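Local coordinates for protein cysteine S-methyltransferase NleE (Escherichia coli O157:H7, PDB 4R29) that probably blocks host NF-kappa-B activation by transferring a methyl group from S-adenosylmethionine to a zinc-finger cysteine of the host proteins TAB2 and TAB3, at residues Arg69-Met73 and Glu96-Leu100; Met73-Tyr77 and Ala124-Asp130; Lys134-Glu139 and Asn162-Tyr168. The protein carries 1 engineered substitution. Residues are numbered along the deposited sequence.

Overall arrangement
Contacts 1 and 2 both use helix 59-76, share Met73 and have centres about 7 Å apart. Contact 1 joins this helix to helix 95-103, contact 2 to the end of helix 120-125 and the loop after it. Both are partly buried. Contact 1 combines a salt bridge and a hydrogen bond with a methionine-tryptophan contact, whereas contact 2 is almost wholly apolar. Contact 3 is a surface contact, centred about 21 Å from contact 1 and 22 Å from contact 2. It lays helix 155-181 on strand 131-137, which follows the loop of contact 2. Its chemistry is mainly aromatic. Contact 1 holds Ser98 of the S-adenosylmethionine site, and the Phe164 side chain of contact 3 is about 6 Å from the ligand.

Contact 1 of 3, residues Arg69-Met73 and Glu96-Leu100; sequences RFSYM and EGSWL. With SAM (S-adenosylmethionine), chain E.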
loop_
_atom_site.group_PDB
_atom_site.type_symbol
_atom_site.label_atom_id
_atom_site.label_comp_id
_atom_site.label_asym_id
_atom_site.label_seq_id
_atom_site.Cartn_x
_atom_site.Cartn_y
_atom_site.Cartn_z
ATOM N N ARG A 69 14.621 6.507 8.691
ATOM C CA ARG A 69 13.358 5.794 8.731
ATOM C C ARG A 69 13.579 4.299 9.004
ATOM O O ARG A 69 12.815 3.676 9.745
ATOM C CB ARG A 69 12.594 6.027 7.434
ATOM C CG ARG A 69 12.308 7.500 7.185
ATOM C CD ARG A 69 11.419 8.088 8.283
ATOM N NE ARG A 69 10.032 7.671 8.105
ATOM C CZ ARG A 69 9.097 7.760 9.041
ATOM N NH1 ARG A 69 9.395 8.248 10.232
ATOM N NH2 ARG A 69 7.863 7.364 8.784
ATOM N N PHE A 70 14.648 3.747 8.440
ATOM C CA PHE A 70 14.958 2.324 8.602
ATOM C C PHE A 70 15.272 1.973 10.060
ATOM O O PHE A 70 14.843 0.931 10.562
ATOM C CB PHE A 70 16.100 1.903 7.674
ATOM C CG PHE A 70 16.363 0.420 7.655
ATOM C CD1 PHE A 70 15.322 -0.488 7.470
ATOM C CD2 PHE A 70 17.660 -0.069 7.789
ATOM C CE1 PHE A 70 15.568 -1.875 7.427
ATOM C CE2 PHE A 70 17.915 -1.435 7.760
ATOM C CZ PHE A 70 16.865 -2.343 7.576
ATOM N N SER A 71 15.990 2.862 10.743
ATOM C CA SER A 71 16.267 2.679 12.166
ATOM C C SER A 71 14.976 2.668 12.950
ATOM O O SER A 71 14.767 1.821 13.818
ATOM C CB SER A 71 17.149 3.809 12.695
ATOM O OG SER A 71 18.439 3.709 12.137
ATOM N N TYR A 72 14.131 3.648 12.664
ATOM C CA TYR A 72 12.814 3.725 13.275
ATOM C C TYR A 72 12.067 2.396 13.098
ATOM O O TYR A 72 11.479 1.887 14.044
ATOM C CB TYR A 72 12.041 4.893 12.657
ATOM C CG TYR A 72 10.536 4.895 12.871
ATOM C CD1 TYR A 72 9.977 4.538 14.087
ATOM C CD2 TYR A 72 9.680 5.290 11.865
ATOM C CE1 TYR A 72 8.597 4.562 14.284
ATOM C CE2 TYR A 72 8.313 5.316 12.051
ATOM C CZ TYR A 72 7.777 4.953 13.259
ATOM O OH TYR A 72 6.410 4.991 13.435
ATOM N N MET A 73 12.100 1.833 11.892
ATOM C CA MET A 73 11.383 0.590 11.612
ATOM C C MET A 73 11.954 -0.616 12.365
ATOM O O MET A 73 11.217 -1.496 12.838
ATOM C CB MET A 73 11.371 0.315 10.111
ATOM C CG MET A 73 10.471 1.262 9.326
ATOM S SD MET A 73 10.583 0.947 7.561
ATOM C CE MET A 73 9.487 2.210 6.900
ATOM N N GLU A 96 1.728 5.681 7.158
ATOM C CA GLU A 96 2.699 5.247 8.149
ATOM C C GLU A 96 2.110 4.180 9.090
ATOM O O GLU A 96 2.721 3.144 9.328
ATOM C CB GLU A 96 3.237 6.457 8.924
ATOM C CG GLU A 96 4.433 6.146 9.780
ATOM C CD GLU A 96 4.884 7.322 10.654
ATOM O OE1 GLU A 96 4.264 8.415 10.575
ATOM O OE2 GLU A 96 5.866 7.144 11.413
ATOM N N GLY A 97 0.913 4.423 9.603
ATOM C CA GLY A 97 0.242 3.449 10.449
ATOM C C GLY A 97 -0.118 2.186 9.686
ATOM O O GLY A 97 -0.168 1.095 10.263
ATOM N N SER A 98 -0.361 2.331 8.381
ATOM C CA SER A 98 -0.692 1.196 7.525
ATOM C C SER A 98 0.397 0.134 7.552
ATOM O O SER A 98 0.090 -1.053 7.624
ATOM C CB SER A 98 -0.968 1.649 6.089
ATOM O OG SER A 98 -2.083 2.533 6.035
ATOM N N TRP A 99 1.668 0.548 7.509
ATOM C CA TRP A 99 2.762 -0.434 7.599
ATOM C C TRP A 99 3.292 -0.669 9.024
ATOM O O TRP A 99 3.831 -1.730 9.322
ATOM C CB TRP A 99 3.909 -0.133 6.619
ATOM C CG TRP A 99 4.459 1.261 6.668
ATOM C CD1 TRP A 99 4.223 2.268 5.781
ATOM C CD2 TRP A 99 5.357 1.795 7.646
ATOM N NE1 TRP A 99 4.907 3.400 6.150
ATOM C CE2 TRP A 99 5.616 3.138 7.289
ATOM C CE3 TRP A 99 5.957 1.274 8.794
ATOM C CZ2 TRP A 99 6.452 3.968 8.038
ATOM C CZ3 TRP A 99 6.797 2.101 9.536
ATOM C CH2 TRP A 99 7.032 3.434 9.156
ATOM N N LEU A 100 3.110 0.308 9.899
ATOM C CA LEU A 100 3.535 0.172 11.286
ATOM C C LEU A 100 2.807 -0.988 11.975
ATOM O O LEU A 100 3.420 -1.766 12.693
ATOM C CB LEU A 100 3.307 1.478 12.054
ATOM C CG LEU A 100 3.873 1.441 13.483
ATOM C CD1 LEU A 100 5.371 1.097 13.466
ATOM C CD2 LEU A 100 3.639 2.761 14.240
HETATM N N SAM E . -4.282 1.927 4.704
HETATM C CA SAM E . -5.376 1.026 5.066
HETATM C C SAM E . -4.865 -0.230 5.763
HETATM O O SAM E . -5.635 -0.890 6.468
HETATM O OXT SAM E . -3.692 -0.610 5.605
HETATM C CB SAM E . -6.195 0.591 3.855
HETATM C CG SAM E . -7.081 1.678 3.266
HETATM S SD SAM E . -8.413 1.040 2.199
HETATM C CE SAM E . -9.152 2.650 1.821
HETATM C "C5'" SAM E . -9.591 0.516 3.468
HETATM C "C4'" SAM E . -10.816 -0.128 2.825
HETATM O "O4'" SAM E . -11.471 -0.970 3.756
HETATM C "C3'" SAM E . -11.835 0.909 2.359
HETATM O "O3'" SAM E . -11.640 1.256 1.000
HETATM C "C2'" SAM E . -13.164 0.220 2.582
HETATM O "O2'" SAM E . -13.496 -0.405 1.377
HETATM C "C1'" SAM E . -12.879 -0.871 3.613
HETATM N N9 SAM E . -13.383 -0.563 4.966
HETATM C C8 SAM E . -14.195 -1.366 5.720
HETATM N N7 SAM E . -14.416 -0.782 6.911
HETATM C C5 SAM E . -13.743 0.390 6.933
HETATM C C6 SAM E . -13.625 1.373 7.905
HETATM N N6 SAM E . -14.252 1.239 9.069
HETATM N N1 SAM E . -12.858 2.484 7.646
HETATM C C2 SAM E . -12.203 2.610 6.434
HETATM N N3 SAM E . -12.319 1.628 5.470
HETATM C C4 SAM E . -13.079 0.532 5.717
#
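Glu96 OE2 takes two partners from the facing helix. Tyr72 OH donates a hydrogen bond to it at 3.0 Å, and Arg69 NH2 forms a salt bridge to the same OE2 at 3.3 Å, whose hydrogen bond is weak. The stronger partner of Arg69 is Asp121. Trp99 packs beside these polar groups. The Met73 methyl CE sits over its six-membered ring, 3.6 Å from the centroid, a CH-pi contact; with SD at 4.8 Å from that centroid, this is also a Met-aromatic pair. Tyr72 CE2 touches Trp99 CH2 at 3.7 Å. The segment axes stay 12.9 Å apart at 45°, so long side chains bridge the gap. Ser98 takes no part in the helix pairing. Its OG accepts a 2.6 Å hydrogen bond from N of S-adenosylmethionine, so one turn of helix serves both packing and methyl-donor binding. Helix 95-103 thus lies between helix 59-76 and S-adenosylmethionine. Trp99 also packs on Asp121 and Leu125 of helix 120-125 and meets Phe112 of strand 109-114 edge-to-face.

Contact 2 of 3, residues Met73-Tyr77 and Ala124-Asp130; sequences MKTMY and ALCELPD
Residues 73-76 end a helix; Tyr77 leaves it with phi/psi -57/137. In 124-130, Ala124 and Leu125 are helical, a type I turn spans Leu125 to Leu128, Leu128 and Pro129 are extended, and Asp130 is left-handed (63/18). Met73 CA lies 7.4 Å from Leu125 CA, and Lys74 CA 7.3 Å from Leu128 CA. The main bump is Met73 (m,t,t), in the hollow between Ala124, Leu125 and Leu128. Its SD is 3.6 Å from Ala124 CB, its CE 3.9 Å from Leu125 CG, and its CB 3.9 Å from Leu128 CD1. Leu125 CB points away, but its end returns toward Met73 (chi1 -111°, chi2 t). Leu128 (m,t) fits back between Met73 and Tyr77, with CD2 4.1 Å from Lys74 CG. The Tyr77 ring (chi1 t, chi2 84°) lies across Leu128 and Pro129. Pro129 CD sits over its face, 4.2 Å from the centroid (CH-pi), and Tyr77 OH is 3.0 Å from Pro129 O. A helix C-terminus thus packs on the helix-turn-strand connection into strand 131-137 of the Rossmann-like fold.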
loop_
_atom_site.group_PDB
_atom_site.type_symbol
_atom_site.label_atom_id
_atom_site.label_comp_id
_atom_site.label_asym_id
_atom_site.label_seq_id
_atom_site.Cartn_x
_atom_site.Cartn_y
_atom_site.Cartn_z
ATOM N N MET A 73 12.100 1.833 11.892
ATOM C CA MET A 73 11.383 0.590 11.612
ATOM C C MET A 73 11.954 -0.616 12.365
ATOM O O MET A 73 11.217 -1.496 12.838
ATOM C CB MET A 73 11.371 0.315 10.111
ATOM C CG MET A 73 10.471 1.262 9.326
ATOM S SD MET A 73 10.583 0.947 7.561
ATOM C CE MET A 73 9.487 2.210 6.900
ATOM N N LYS A 74 13.274 -0.641 12.479
ATOM C CA LYS A 74 13.972 -1.730 13.152
ATOM C C LYS A 74 13.653 -1.732 14.632
ATOM O O LYS A 74 13.478 -2.787 15.232
ATOM C CB LYS A 74 15.475 -1.616 12.912
ATOM C CG LYS A 74 15.900 -2.045 11.510
ATOM C CD LYS A 74 17.417 -2.023 11.367
ATOM C CE LYS A 74 17.971 -0.623 11.627
ATOM N NZ LYS A 74 19.462 -0.626 11.560
ATOM N N THR A 75 13.556 -0.539 15.214
ATOM C CA THR A 75 13.141 -0.410 16.600
ATOM C C THR A 75 11.719 -0.961 16.806
ATOM O O THR A 75 11.458 -1.671 17.781
ATOM C CB THR A 75 13.230 1.069 17.096
ATOM O OG1 THR A 75 14.556 1.588 16.869
ATOM C CG2 THR A 75 12.914 1.153 18.601
ATOM N N MET A 76 10.804 -0.641 15.888
ATOM C CA MET A 76 9.410 -1.063 16.052
ATOM C C MET A 76 9.165 -2.484 15.542
ATOM O O MET A 76 8.125 -3.064 15.797
ATOM C CB MET A 76 8.464 -0.098 15.340
ATOM C CG MET A 76 8.609 1.359 15.766
ATOM S SD MET A 76 8.512 1.531 17.550
ATOM C CE MET A 76 6.937 0.754 17.931
ATOM N N TYR A 77 10.117 -3.043 14.805
ATOM C CA TYR A 77 9.911 -4.380 14.267
ATOM C C TYR A 77 9.628 -5.384 15.359
ATOM O O TYR A 77 10.289 -5.414 16.392
ATOM C CB TYR A 77 11.117 -4.868 13.467
ATOM C CG TYR A 77 10.939 -6.270 12.899
ATOM C CD1 TYR A 77 10.261 -6.473 11.694
ATOM C CD2 TYR A 77 11.453 -7.383 13.555
ATOM C CE1 TYR A 77 10.102 -7.744 11.166
ATOM C CE2 TYR A 77 11.308 -8.658 13.030
ATOM C CZ TYR A 77 10.641 -8.826 11.838
ATOM O OH TYR A 77 10.493 -10.076 11.308
ATOM N N ALA A 124 12.918 1.434 2.887
ATOM C CA ALA A 124 13.271 0.936 4.217
ATOM C C ALA A 124 12.429 -0.289 4.599
ATOM O O ALA A 124 12.937 -1.249 5.202
ATOM C CB ALA A 124 13.126 2.047 5.274
ATOM N N LEU A 125 11.142 -0.237 4.251
ATOM C CA LEU A 125 10.182 -1.287 4.576
ATOM C C LEU A 125 10.614 -2.635 4.002
ATOM O O LEU A 125 10.467 -3.686 4.649
ATOM C CB LEU A 125 8.825 -0.939 3.965
ATOM C CG LEU A 125 7.654 -0.565 4.848
ATOM C CD1 LEU A 125 6.393 -0.787 4.017
ATOM C CD2 LEU A 125 7.607 -1.403 6.134
ATOM N N CYS A 126 11.112 -2.586 2.769
ATOM C CA CYS A 126 11.533 -3.763 2.021
ATOM C C CYS A 126 12.800 -4.432 2.543
ATOM O O CYS A 126 13.142 -5.540 2.109
ATOM C CB CYS A 126 11.733 -3.388 0.558
ATOM S SG CYS A 126 10.180 -3.138 -0.291
ATOM N N GLU A 127 13.487 -3.763 3.468
ATOM C CA GLU A 127 14.703 -4.319 4.047
ATOM C C GLU A 127 14.497 -4.985 5.417
ATOM O O GLU A 127 15.460 -5.402 6.047
ATOM C CB GLU A 127 15.813 -3.254 4.102
ATOM C CG GLU A 127 16.107 -2.600 2.741
ATOM C CD GLU A 127 17.220 -1.537 2.800
ATOM O OE1 GLU A 127 17.551 -1.055 3.908
ATOM O OE2 GLU A 127 17.763 -1.178 1.728
ATOM N N LEU A 128 13.251 -5.099 5.868
ATOM C CA LEU A 128 12.947 -5.760 7.142
ATOM C C LEU A 128 12.731 -7.268 6.985
ATOM O O LEU A 128 12.187 -7.718 5.979
ATOM C CB LEU A 128 11.705 -5.133 7.776
ATOM C CG LEU A 128 11.807 -3.661 8.176
ATOM C CD1 LEU A 128 10.417 -3.066 8.399
ATOM C CD2 LEU A 128 12.710 -3.475 9.416
ATOM N N PRO A 129 13.136 -8.060 7.987
ATOM C CA PRO A 129 13.002 -9.510 7.770
ATOM C C PRO A 129 11.528 -9.911 7.657
ATOM O O PRO A 129 10.698 -9.399 8.425
ATOM C CB PRO A 129 13.634 -10.134 9.029
ATOM C CG PRO A 129 14.412 -8.995 9.713
ATOM C CD PRO A 129 13.667 -7.734 9.327
ATOM N N ASP A 130 11.228 -10.792 6.701
ATOM C CA ASP A 130 9.893 -11.366 6.509
ATOM C C ASP A 130 8.820 -10.332 6.153
ATOM O O ASP A 130 7.630 -10.592 6.299
ATOM C CB ASP A 130 9.463 -12.148 7.741
ATOM C CG ASP A 130 10.536 -13.107 8.216
ATOM O OD1 ASP A 130 10.864 -14.039 7.449
ATOM O OD2 ASP A 130 11.056 -12.915 9.343
#

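Contact 3 of 3, residues Lys134-Glu139 and Asn162-Tyr168; sequences KIFPKE and NRFIELY
This is helix-on-sheet packing in the Rossmann-like fold: helix 155-181 packs on the three-stranded antiparallel sheet, here against its edge strand 131-137. Residues 134-137 are extended and 138-139 continue as loop; 162-168 are helical. The segment axes run nearly parallel, at 19° and 11.1 Å. Lys134 CA faces Asn162 CA at 9.1 Å, and Glu139 CA faces Tyr168 CA at 9.7 Å. The aromatic contacts centre on Phe136, chi1 p. Its edge points at the face of Tyr168 (chi1 t) in an offset edge-to-face pair, with centroids 5.6 Å apart and planes at 61°. Phe136 CZ also meets Phe164 CE2 at 4.3 Å. Phe164, chi1 t, packs on Gln111 of the S-adenosylmethionine site. Among aliphatic contacts, Ile165 (m,t) puts CG1 4.3 Å from Phe136 CE1 and CD1 3.8 Å from Lys134 CD. At the polar ends, Lys134 (m,t,t,m) brings CE 3.6 Å from Asn162 OD1. The polar tie across the segments is one weak hydrogen bond, from Glu139 N to Tyr168 OH at 3.3 Å.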
loop_
_atom_site.group_PDB
_atom_site.type_symbol
_atom_site.label_atom_id
_atom_site.label_comp_id
_atom_site.label_asym_id
_atom_site.label_seq_id
_atom_site.Cartn_x
_atom_site.Cartn_y
_atom_site.Cartn_z
ATOM N N LYS A 134 3.927 -6.052 -2.216
ATOM C CA LYS A 134 3.465 -6.176 -3.595
ATOM C C LYS A 134 3.132 -4.773 -4.097
ATOM O O LYS A 134 2.363 -4.048 -3.458
ATOM C CB LYS A 134 2.258 -7.112 -3.701
ATOM C CG LYS A 134 2.597 -8.585 -3.454
ATOM C CD LYS A 134 1.349 -9.498 -3.539
ATOM C CE LYS A 134 1.690 -10.985 -3.386
ATOM N NZ LYS A 134 2.153 -11.611 -4.664
ATOM N N ILE A 135 3.744 -4.370 -5.208
ATOM C CA ILE A 135 3.632 -2.997 -5.689
ATOM C C ILE A 135 3.058 -2.978 -7.091
ATOM O O ILE A 135 3.404 -3.827 -7.915
ATOM C CB ILE A 135 5.003 -2.294 -5.733
ATOM C CG1 ILE A 135 5.699 -2.383 -4.375
ATOM C CG2 ILE A 135 4.840 -0.836 -6.180
ATOM C CD1 ILE A 135 7.185 -2.007 -4.397
ATOM N N PHE A 136 2.184 -2.012 -7.359
ATOM C CA PHE A 136 1.660 -1.812 -8.711
ATOM C C PHE A 136 1.055 -0.430 -8.886
ATOM O O PHE A 136 0.651 0.200 -7.911
ATOM C CB PHE A 136 0.636 -2.883 -9.083
ATOM C CG PHE A 136 -0.459 -3.046 -8.079
ATOM C CD1 PHE A 136 -0.282 -3.860 -6.967
ATOM C CD2 PHE A 136 -1.666 -2.398 -8.244
ATOM C CE1 PHE A 136 -1.290 -4.026 -6.037
ATOM C CE2 PHE A 136 -2.689 -2.554 -7.301
ATOM C CZ PHE A 136 -2.495 -3.372 -6.196
ATOM N N PRO A 137 0.996 0.043 -10.141
ATOM C CA PRO A 137 0.447 1.365 -10.457
ATOM C C PRO A 137 -0.994 1.513 -9.966
ATOM O O PRO A 137 -1.765 0.567 -10.042
ATOM C CB PRO A 137 0.472 1.399 -11.997
ATOM C CG PRO A 137 1.532 0.419 -12.391
ATOM C CD PRO A 137 1.442 -0.677 -11.352
ATOM N N LYS A 138 -1.352 2.689 -9.471
ATOM C CA LYS A 138 -2.727 2.922 -9.101
ATOM C C LYS A 138 -3.562 3.048 -10.350
ATOM O O LYS A 138 -3.200 3.772 -11.280
ATOM C CB LYS A 138 -2.897 4.182 -8.261
ATOM C CG LYS A 138 -4.355 4.438 -7.894
ATOM C CD LYS A 138 -4.489 5.292 -6.633
ATOM C CE LYS A 138 -5.936 5.741 -6.396
ATOM N NZ LYS A 138 -6.947 4.752 -6.902
ATOM N N GLU A 139 -4.669 2.311 -10.362
ATOM C CA GLU A 139 -5.742 2.490 -11.330
ATOM C C GLU A 139 -6.053 3.980 -11.503
ATOM O O GLU A 139 -6.107 4.726 -10.525
ATOM C CB GLU A 139 -6.991 1.764 -10.815
ATOM C CG GLU A 139 -8.212 1.883 -11.701
ATOM C CD GLU A 139 -8.042 1.133 -13.001
ATOM O OE1 GLU A 139 -6.920 0.632 -13.258
ATOM O OE2 GLU A 139 -9.028 1.043 -13.758
ATOM N N ASN A 162 -2.971 -11.355 -1.408
ATOM C CA ASN A 162 -3.578 -11.838 -2.641
ATOM C C ASN A 162 -5.076 -11.541 -2.674
ATOM O O ASN A 162 -5.604 -11.063 -3.675
ATOM C CB ASN A 162 -3.320 -13.339 -2.816
ATOM C CG ASN A 162 -1.925 -13.634 -3.334
ATOM O OD1 ASN A 162 -1.313 -12.809 -4.020
ATOM N ND2 ASN A 162 -1.414 -14.809 -3.004
ATOM N N ARG A 163 -5.752 -11.822 -1.567
ATOM C CA ARG A 163 -7.173 -11.564 -1.454
ATOM C C ARG A 163 -7.488 -10.073 -1.652
ATOM O O ARG A 163 -8.496 -9.710 -2.252
ATOM C CB ARG A 163 -7.688 -12.055 -0.110
ATOM C CG ARG A 163 -9.191 -11.888 0.095
ATOM C CD ARG A 163 -9.920 -12.870 -0.787
ATOM N NE ARG A 163 -11.364 -12.875 -0.567
ATOM C CZ ARG A 163 -12.251 -13.139 -1.525
ATOM N NH1 ARG A 163 -11.843 -13.402 -2.764
ATOM N NH2 ARG A 163 -13.544 -13.131 -1.249
ATOM N N PHE A 164 -6.618 -9.206 -1.170
ATOM C CA PHE A 164 -6.815 -7.792 -1.412
ATOM C C PHE A 164 -6.789 -7.471 -2.902
ATOM O O PHE A 164 -7.619 -6.717 -3.393
ATOM C CB PHE A 164 -5.763 -6.955 -0.688
ATOM C CG PHE A 164 -5.712 -5.533 -1.152
ATOM C CD1 PHE A 164 -6.643 -4.614 -0.703
ATOM C CD2 PHE A 164 -4.750 -5.120 -2.068
ATOM C CE1 PHE A 164 -6.610 -3.292 -1.135
ATOM C CE2 PHE A 164 -4.704 -3.800 -2.505
ATOM C CZ PHE A 164 -5.640 -2.884 -2.040
ATOM N N ILE A 165 -5.823 -8.034 -3.614
ATOM C CA ILE A 165 -5.671 -7.762 -5.035
ATOM C C ILE A 165 -6.908 -8.210 -5.837
ATOM O O ILE A 165 -7.352 -7.518 -6.767
ATOM C CB ILE A 165 -4.376 -8.394 -5.571
ATOM C CG1 ILE A 165 -3.164 -7.725 -4.908
ATOM C CG2 ILE A 165 -4.290 -8.268 -7.092
ATOM C CD1 ILE A 165 -1.840 -8.417 -5.232
ATOM N N GLU A 166 -7.467 -9.354 -5.456
ATOM C CA GLU A 166 -8.733 -9.817 -6.028
ATOM C C GLU A 166 -9.865 -8.844 -5.753
ATOM O O GLU A 166 -10.617 -8.500 -6.665
ATOM C CB GLU A 166 -9.129 -11.172 -5.456
ATOM C CG GLU A 166 -8.203 -12.285 -5.836
ATOM C CD GLU A 166 -8.510 -13.548 -5.059
ATOM O OE1 GLU A 166 -7.635 -14.440 -5.006
ATOM O OE2 GLU A 166 -9.624 -13.640 -4.493
ATOM N N LEU A 167 -10.011 -8.425 -4.494
ATOM C CA LEU A 167 -11.072 -7.493 -4.167
ATOM C C LEU A 167 -10.807 -6.170 -4.872
ATOM O O LEU A 167 -11.705 -5.570 -5.437
ATOM C CB LEU A 167 -11.212 -7.311 -2.650
ATOM C CG LEU A 167 -11.570 -8.581 -1.865
ATOM C CD1 LEU A 167 -11.601 -8.354 -0.365
ATOM C CD2 LEU A 167 -12.912 -9.133 -2.345
ATOM N N TYR A 168 -9.560 -5.730 -4.870
ATOM C CA TYR A 168 -9.210 -4.492 -5.547
ATOM C C TYR A 168 -9.544 -4.538 -7.042
ATOM O O TYR A 168 -9.989 -3.549 -7.617
ATOM C CB TYR A 168 -7.735 -4.204 -5.376
ATOM C CG TYR A 168 -7.289 -2.941 -6.063
ATOM C CD1 TYR A 168 -7.487 -1.704 -5.463
ATOM C CD2 TYR A 168 -6.669 -2.982 -7.305
ATOM C CE1 TYR A 168 -7.077 -0.541 -6.072
ATOM C CE2 TYR A 168 -6.257 -1.821 -7.931
ATOM C CZ TYR A 168 -6.465 -0.603 -7.305
ATOM O OH TYR A 168 -6.065 0.566 -7.902
#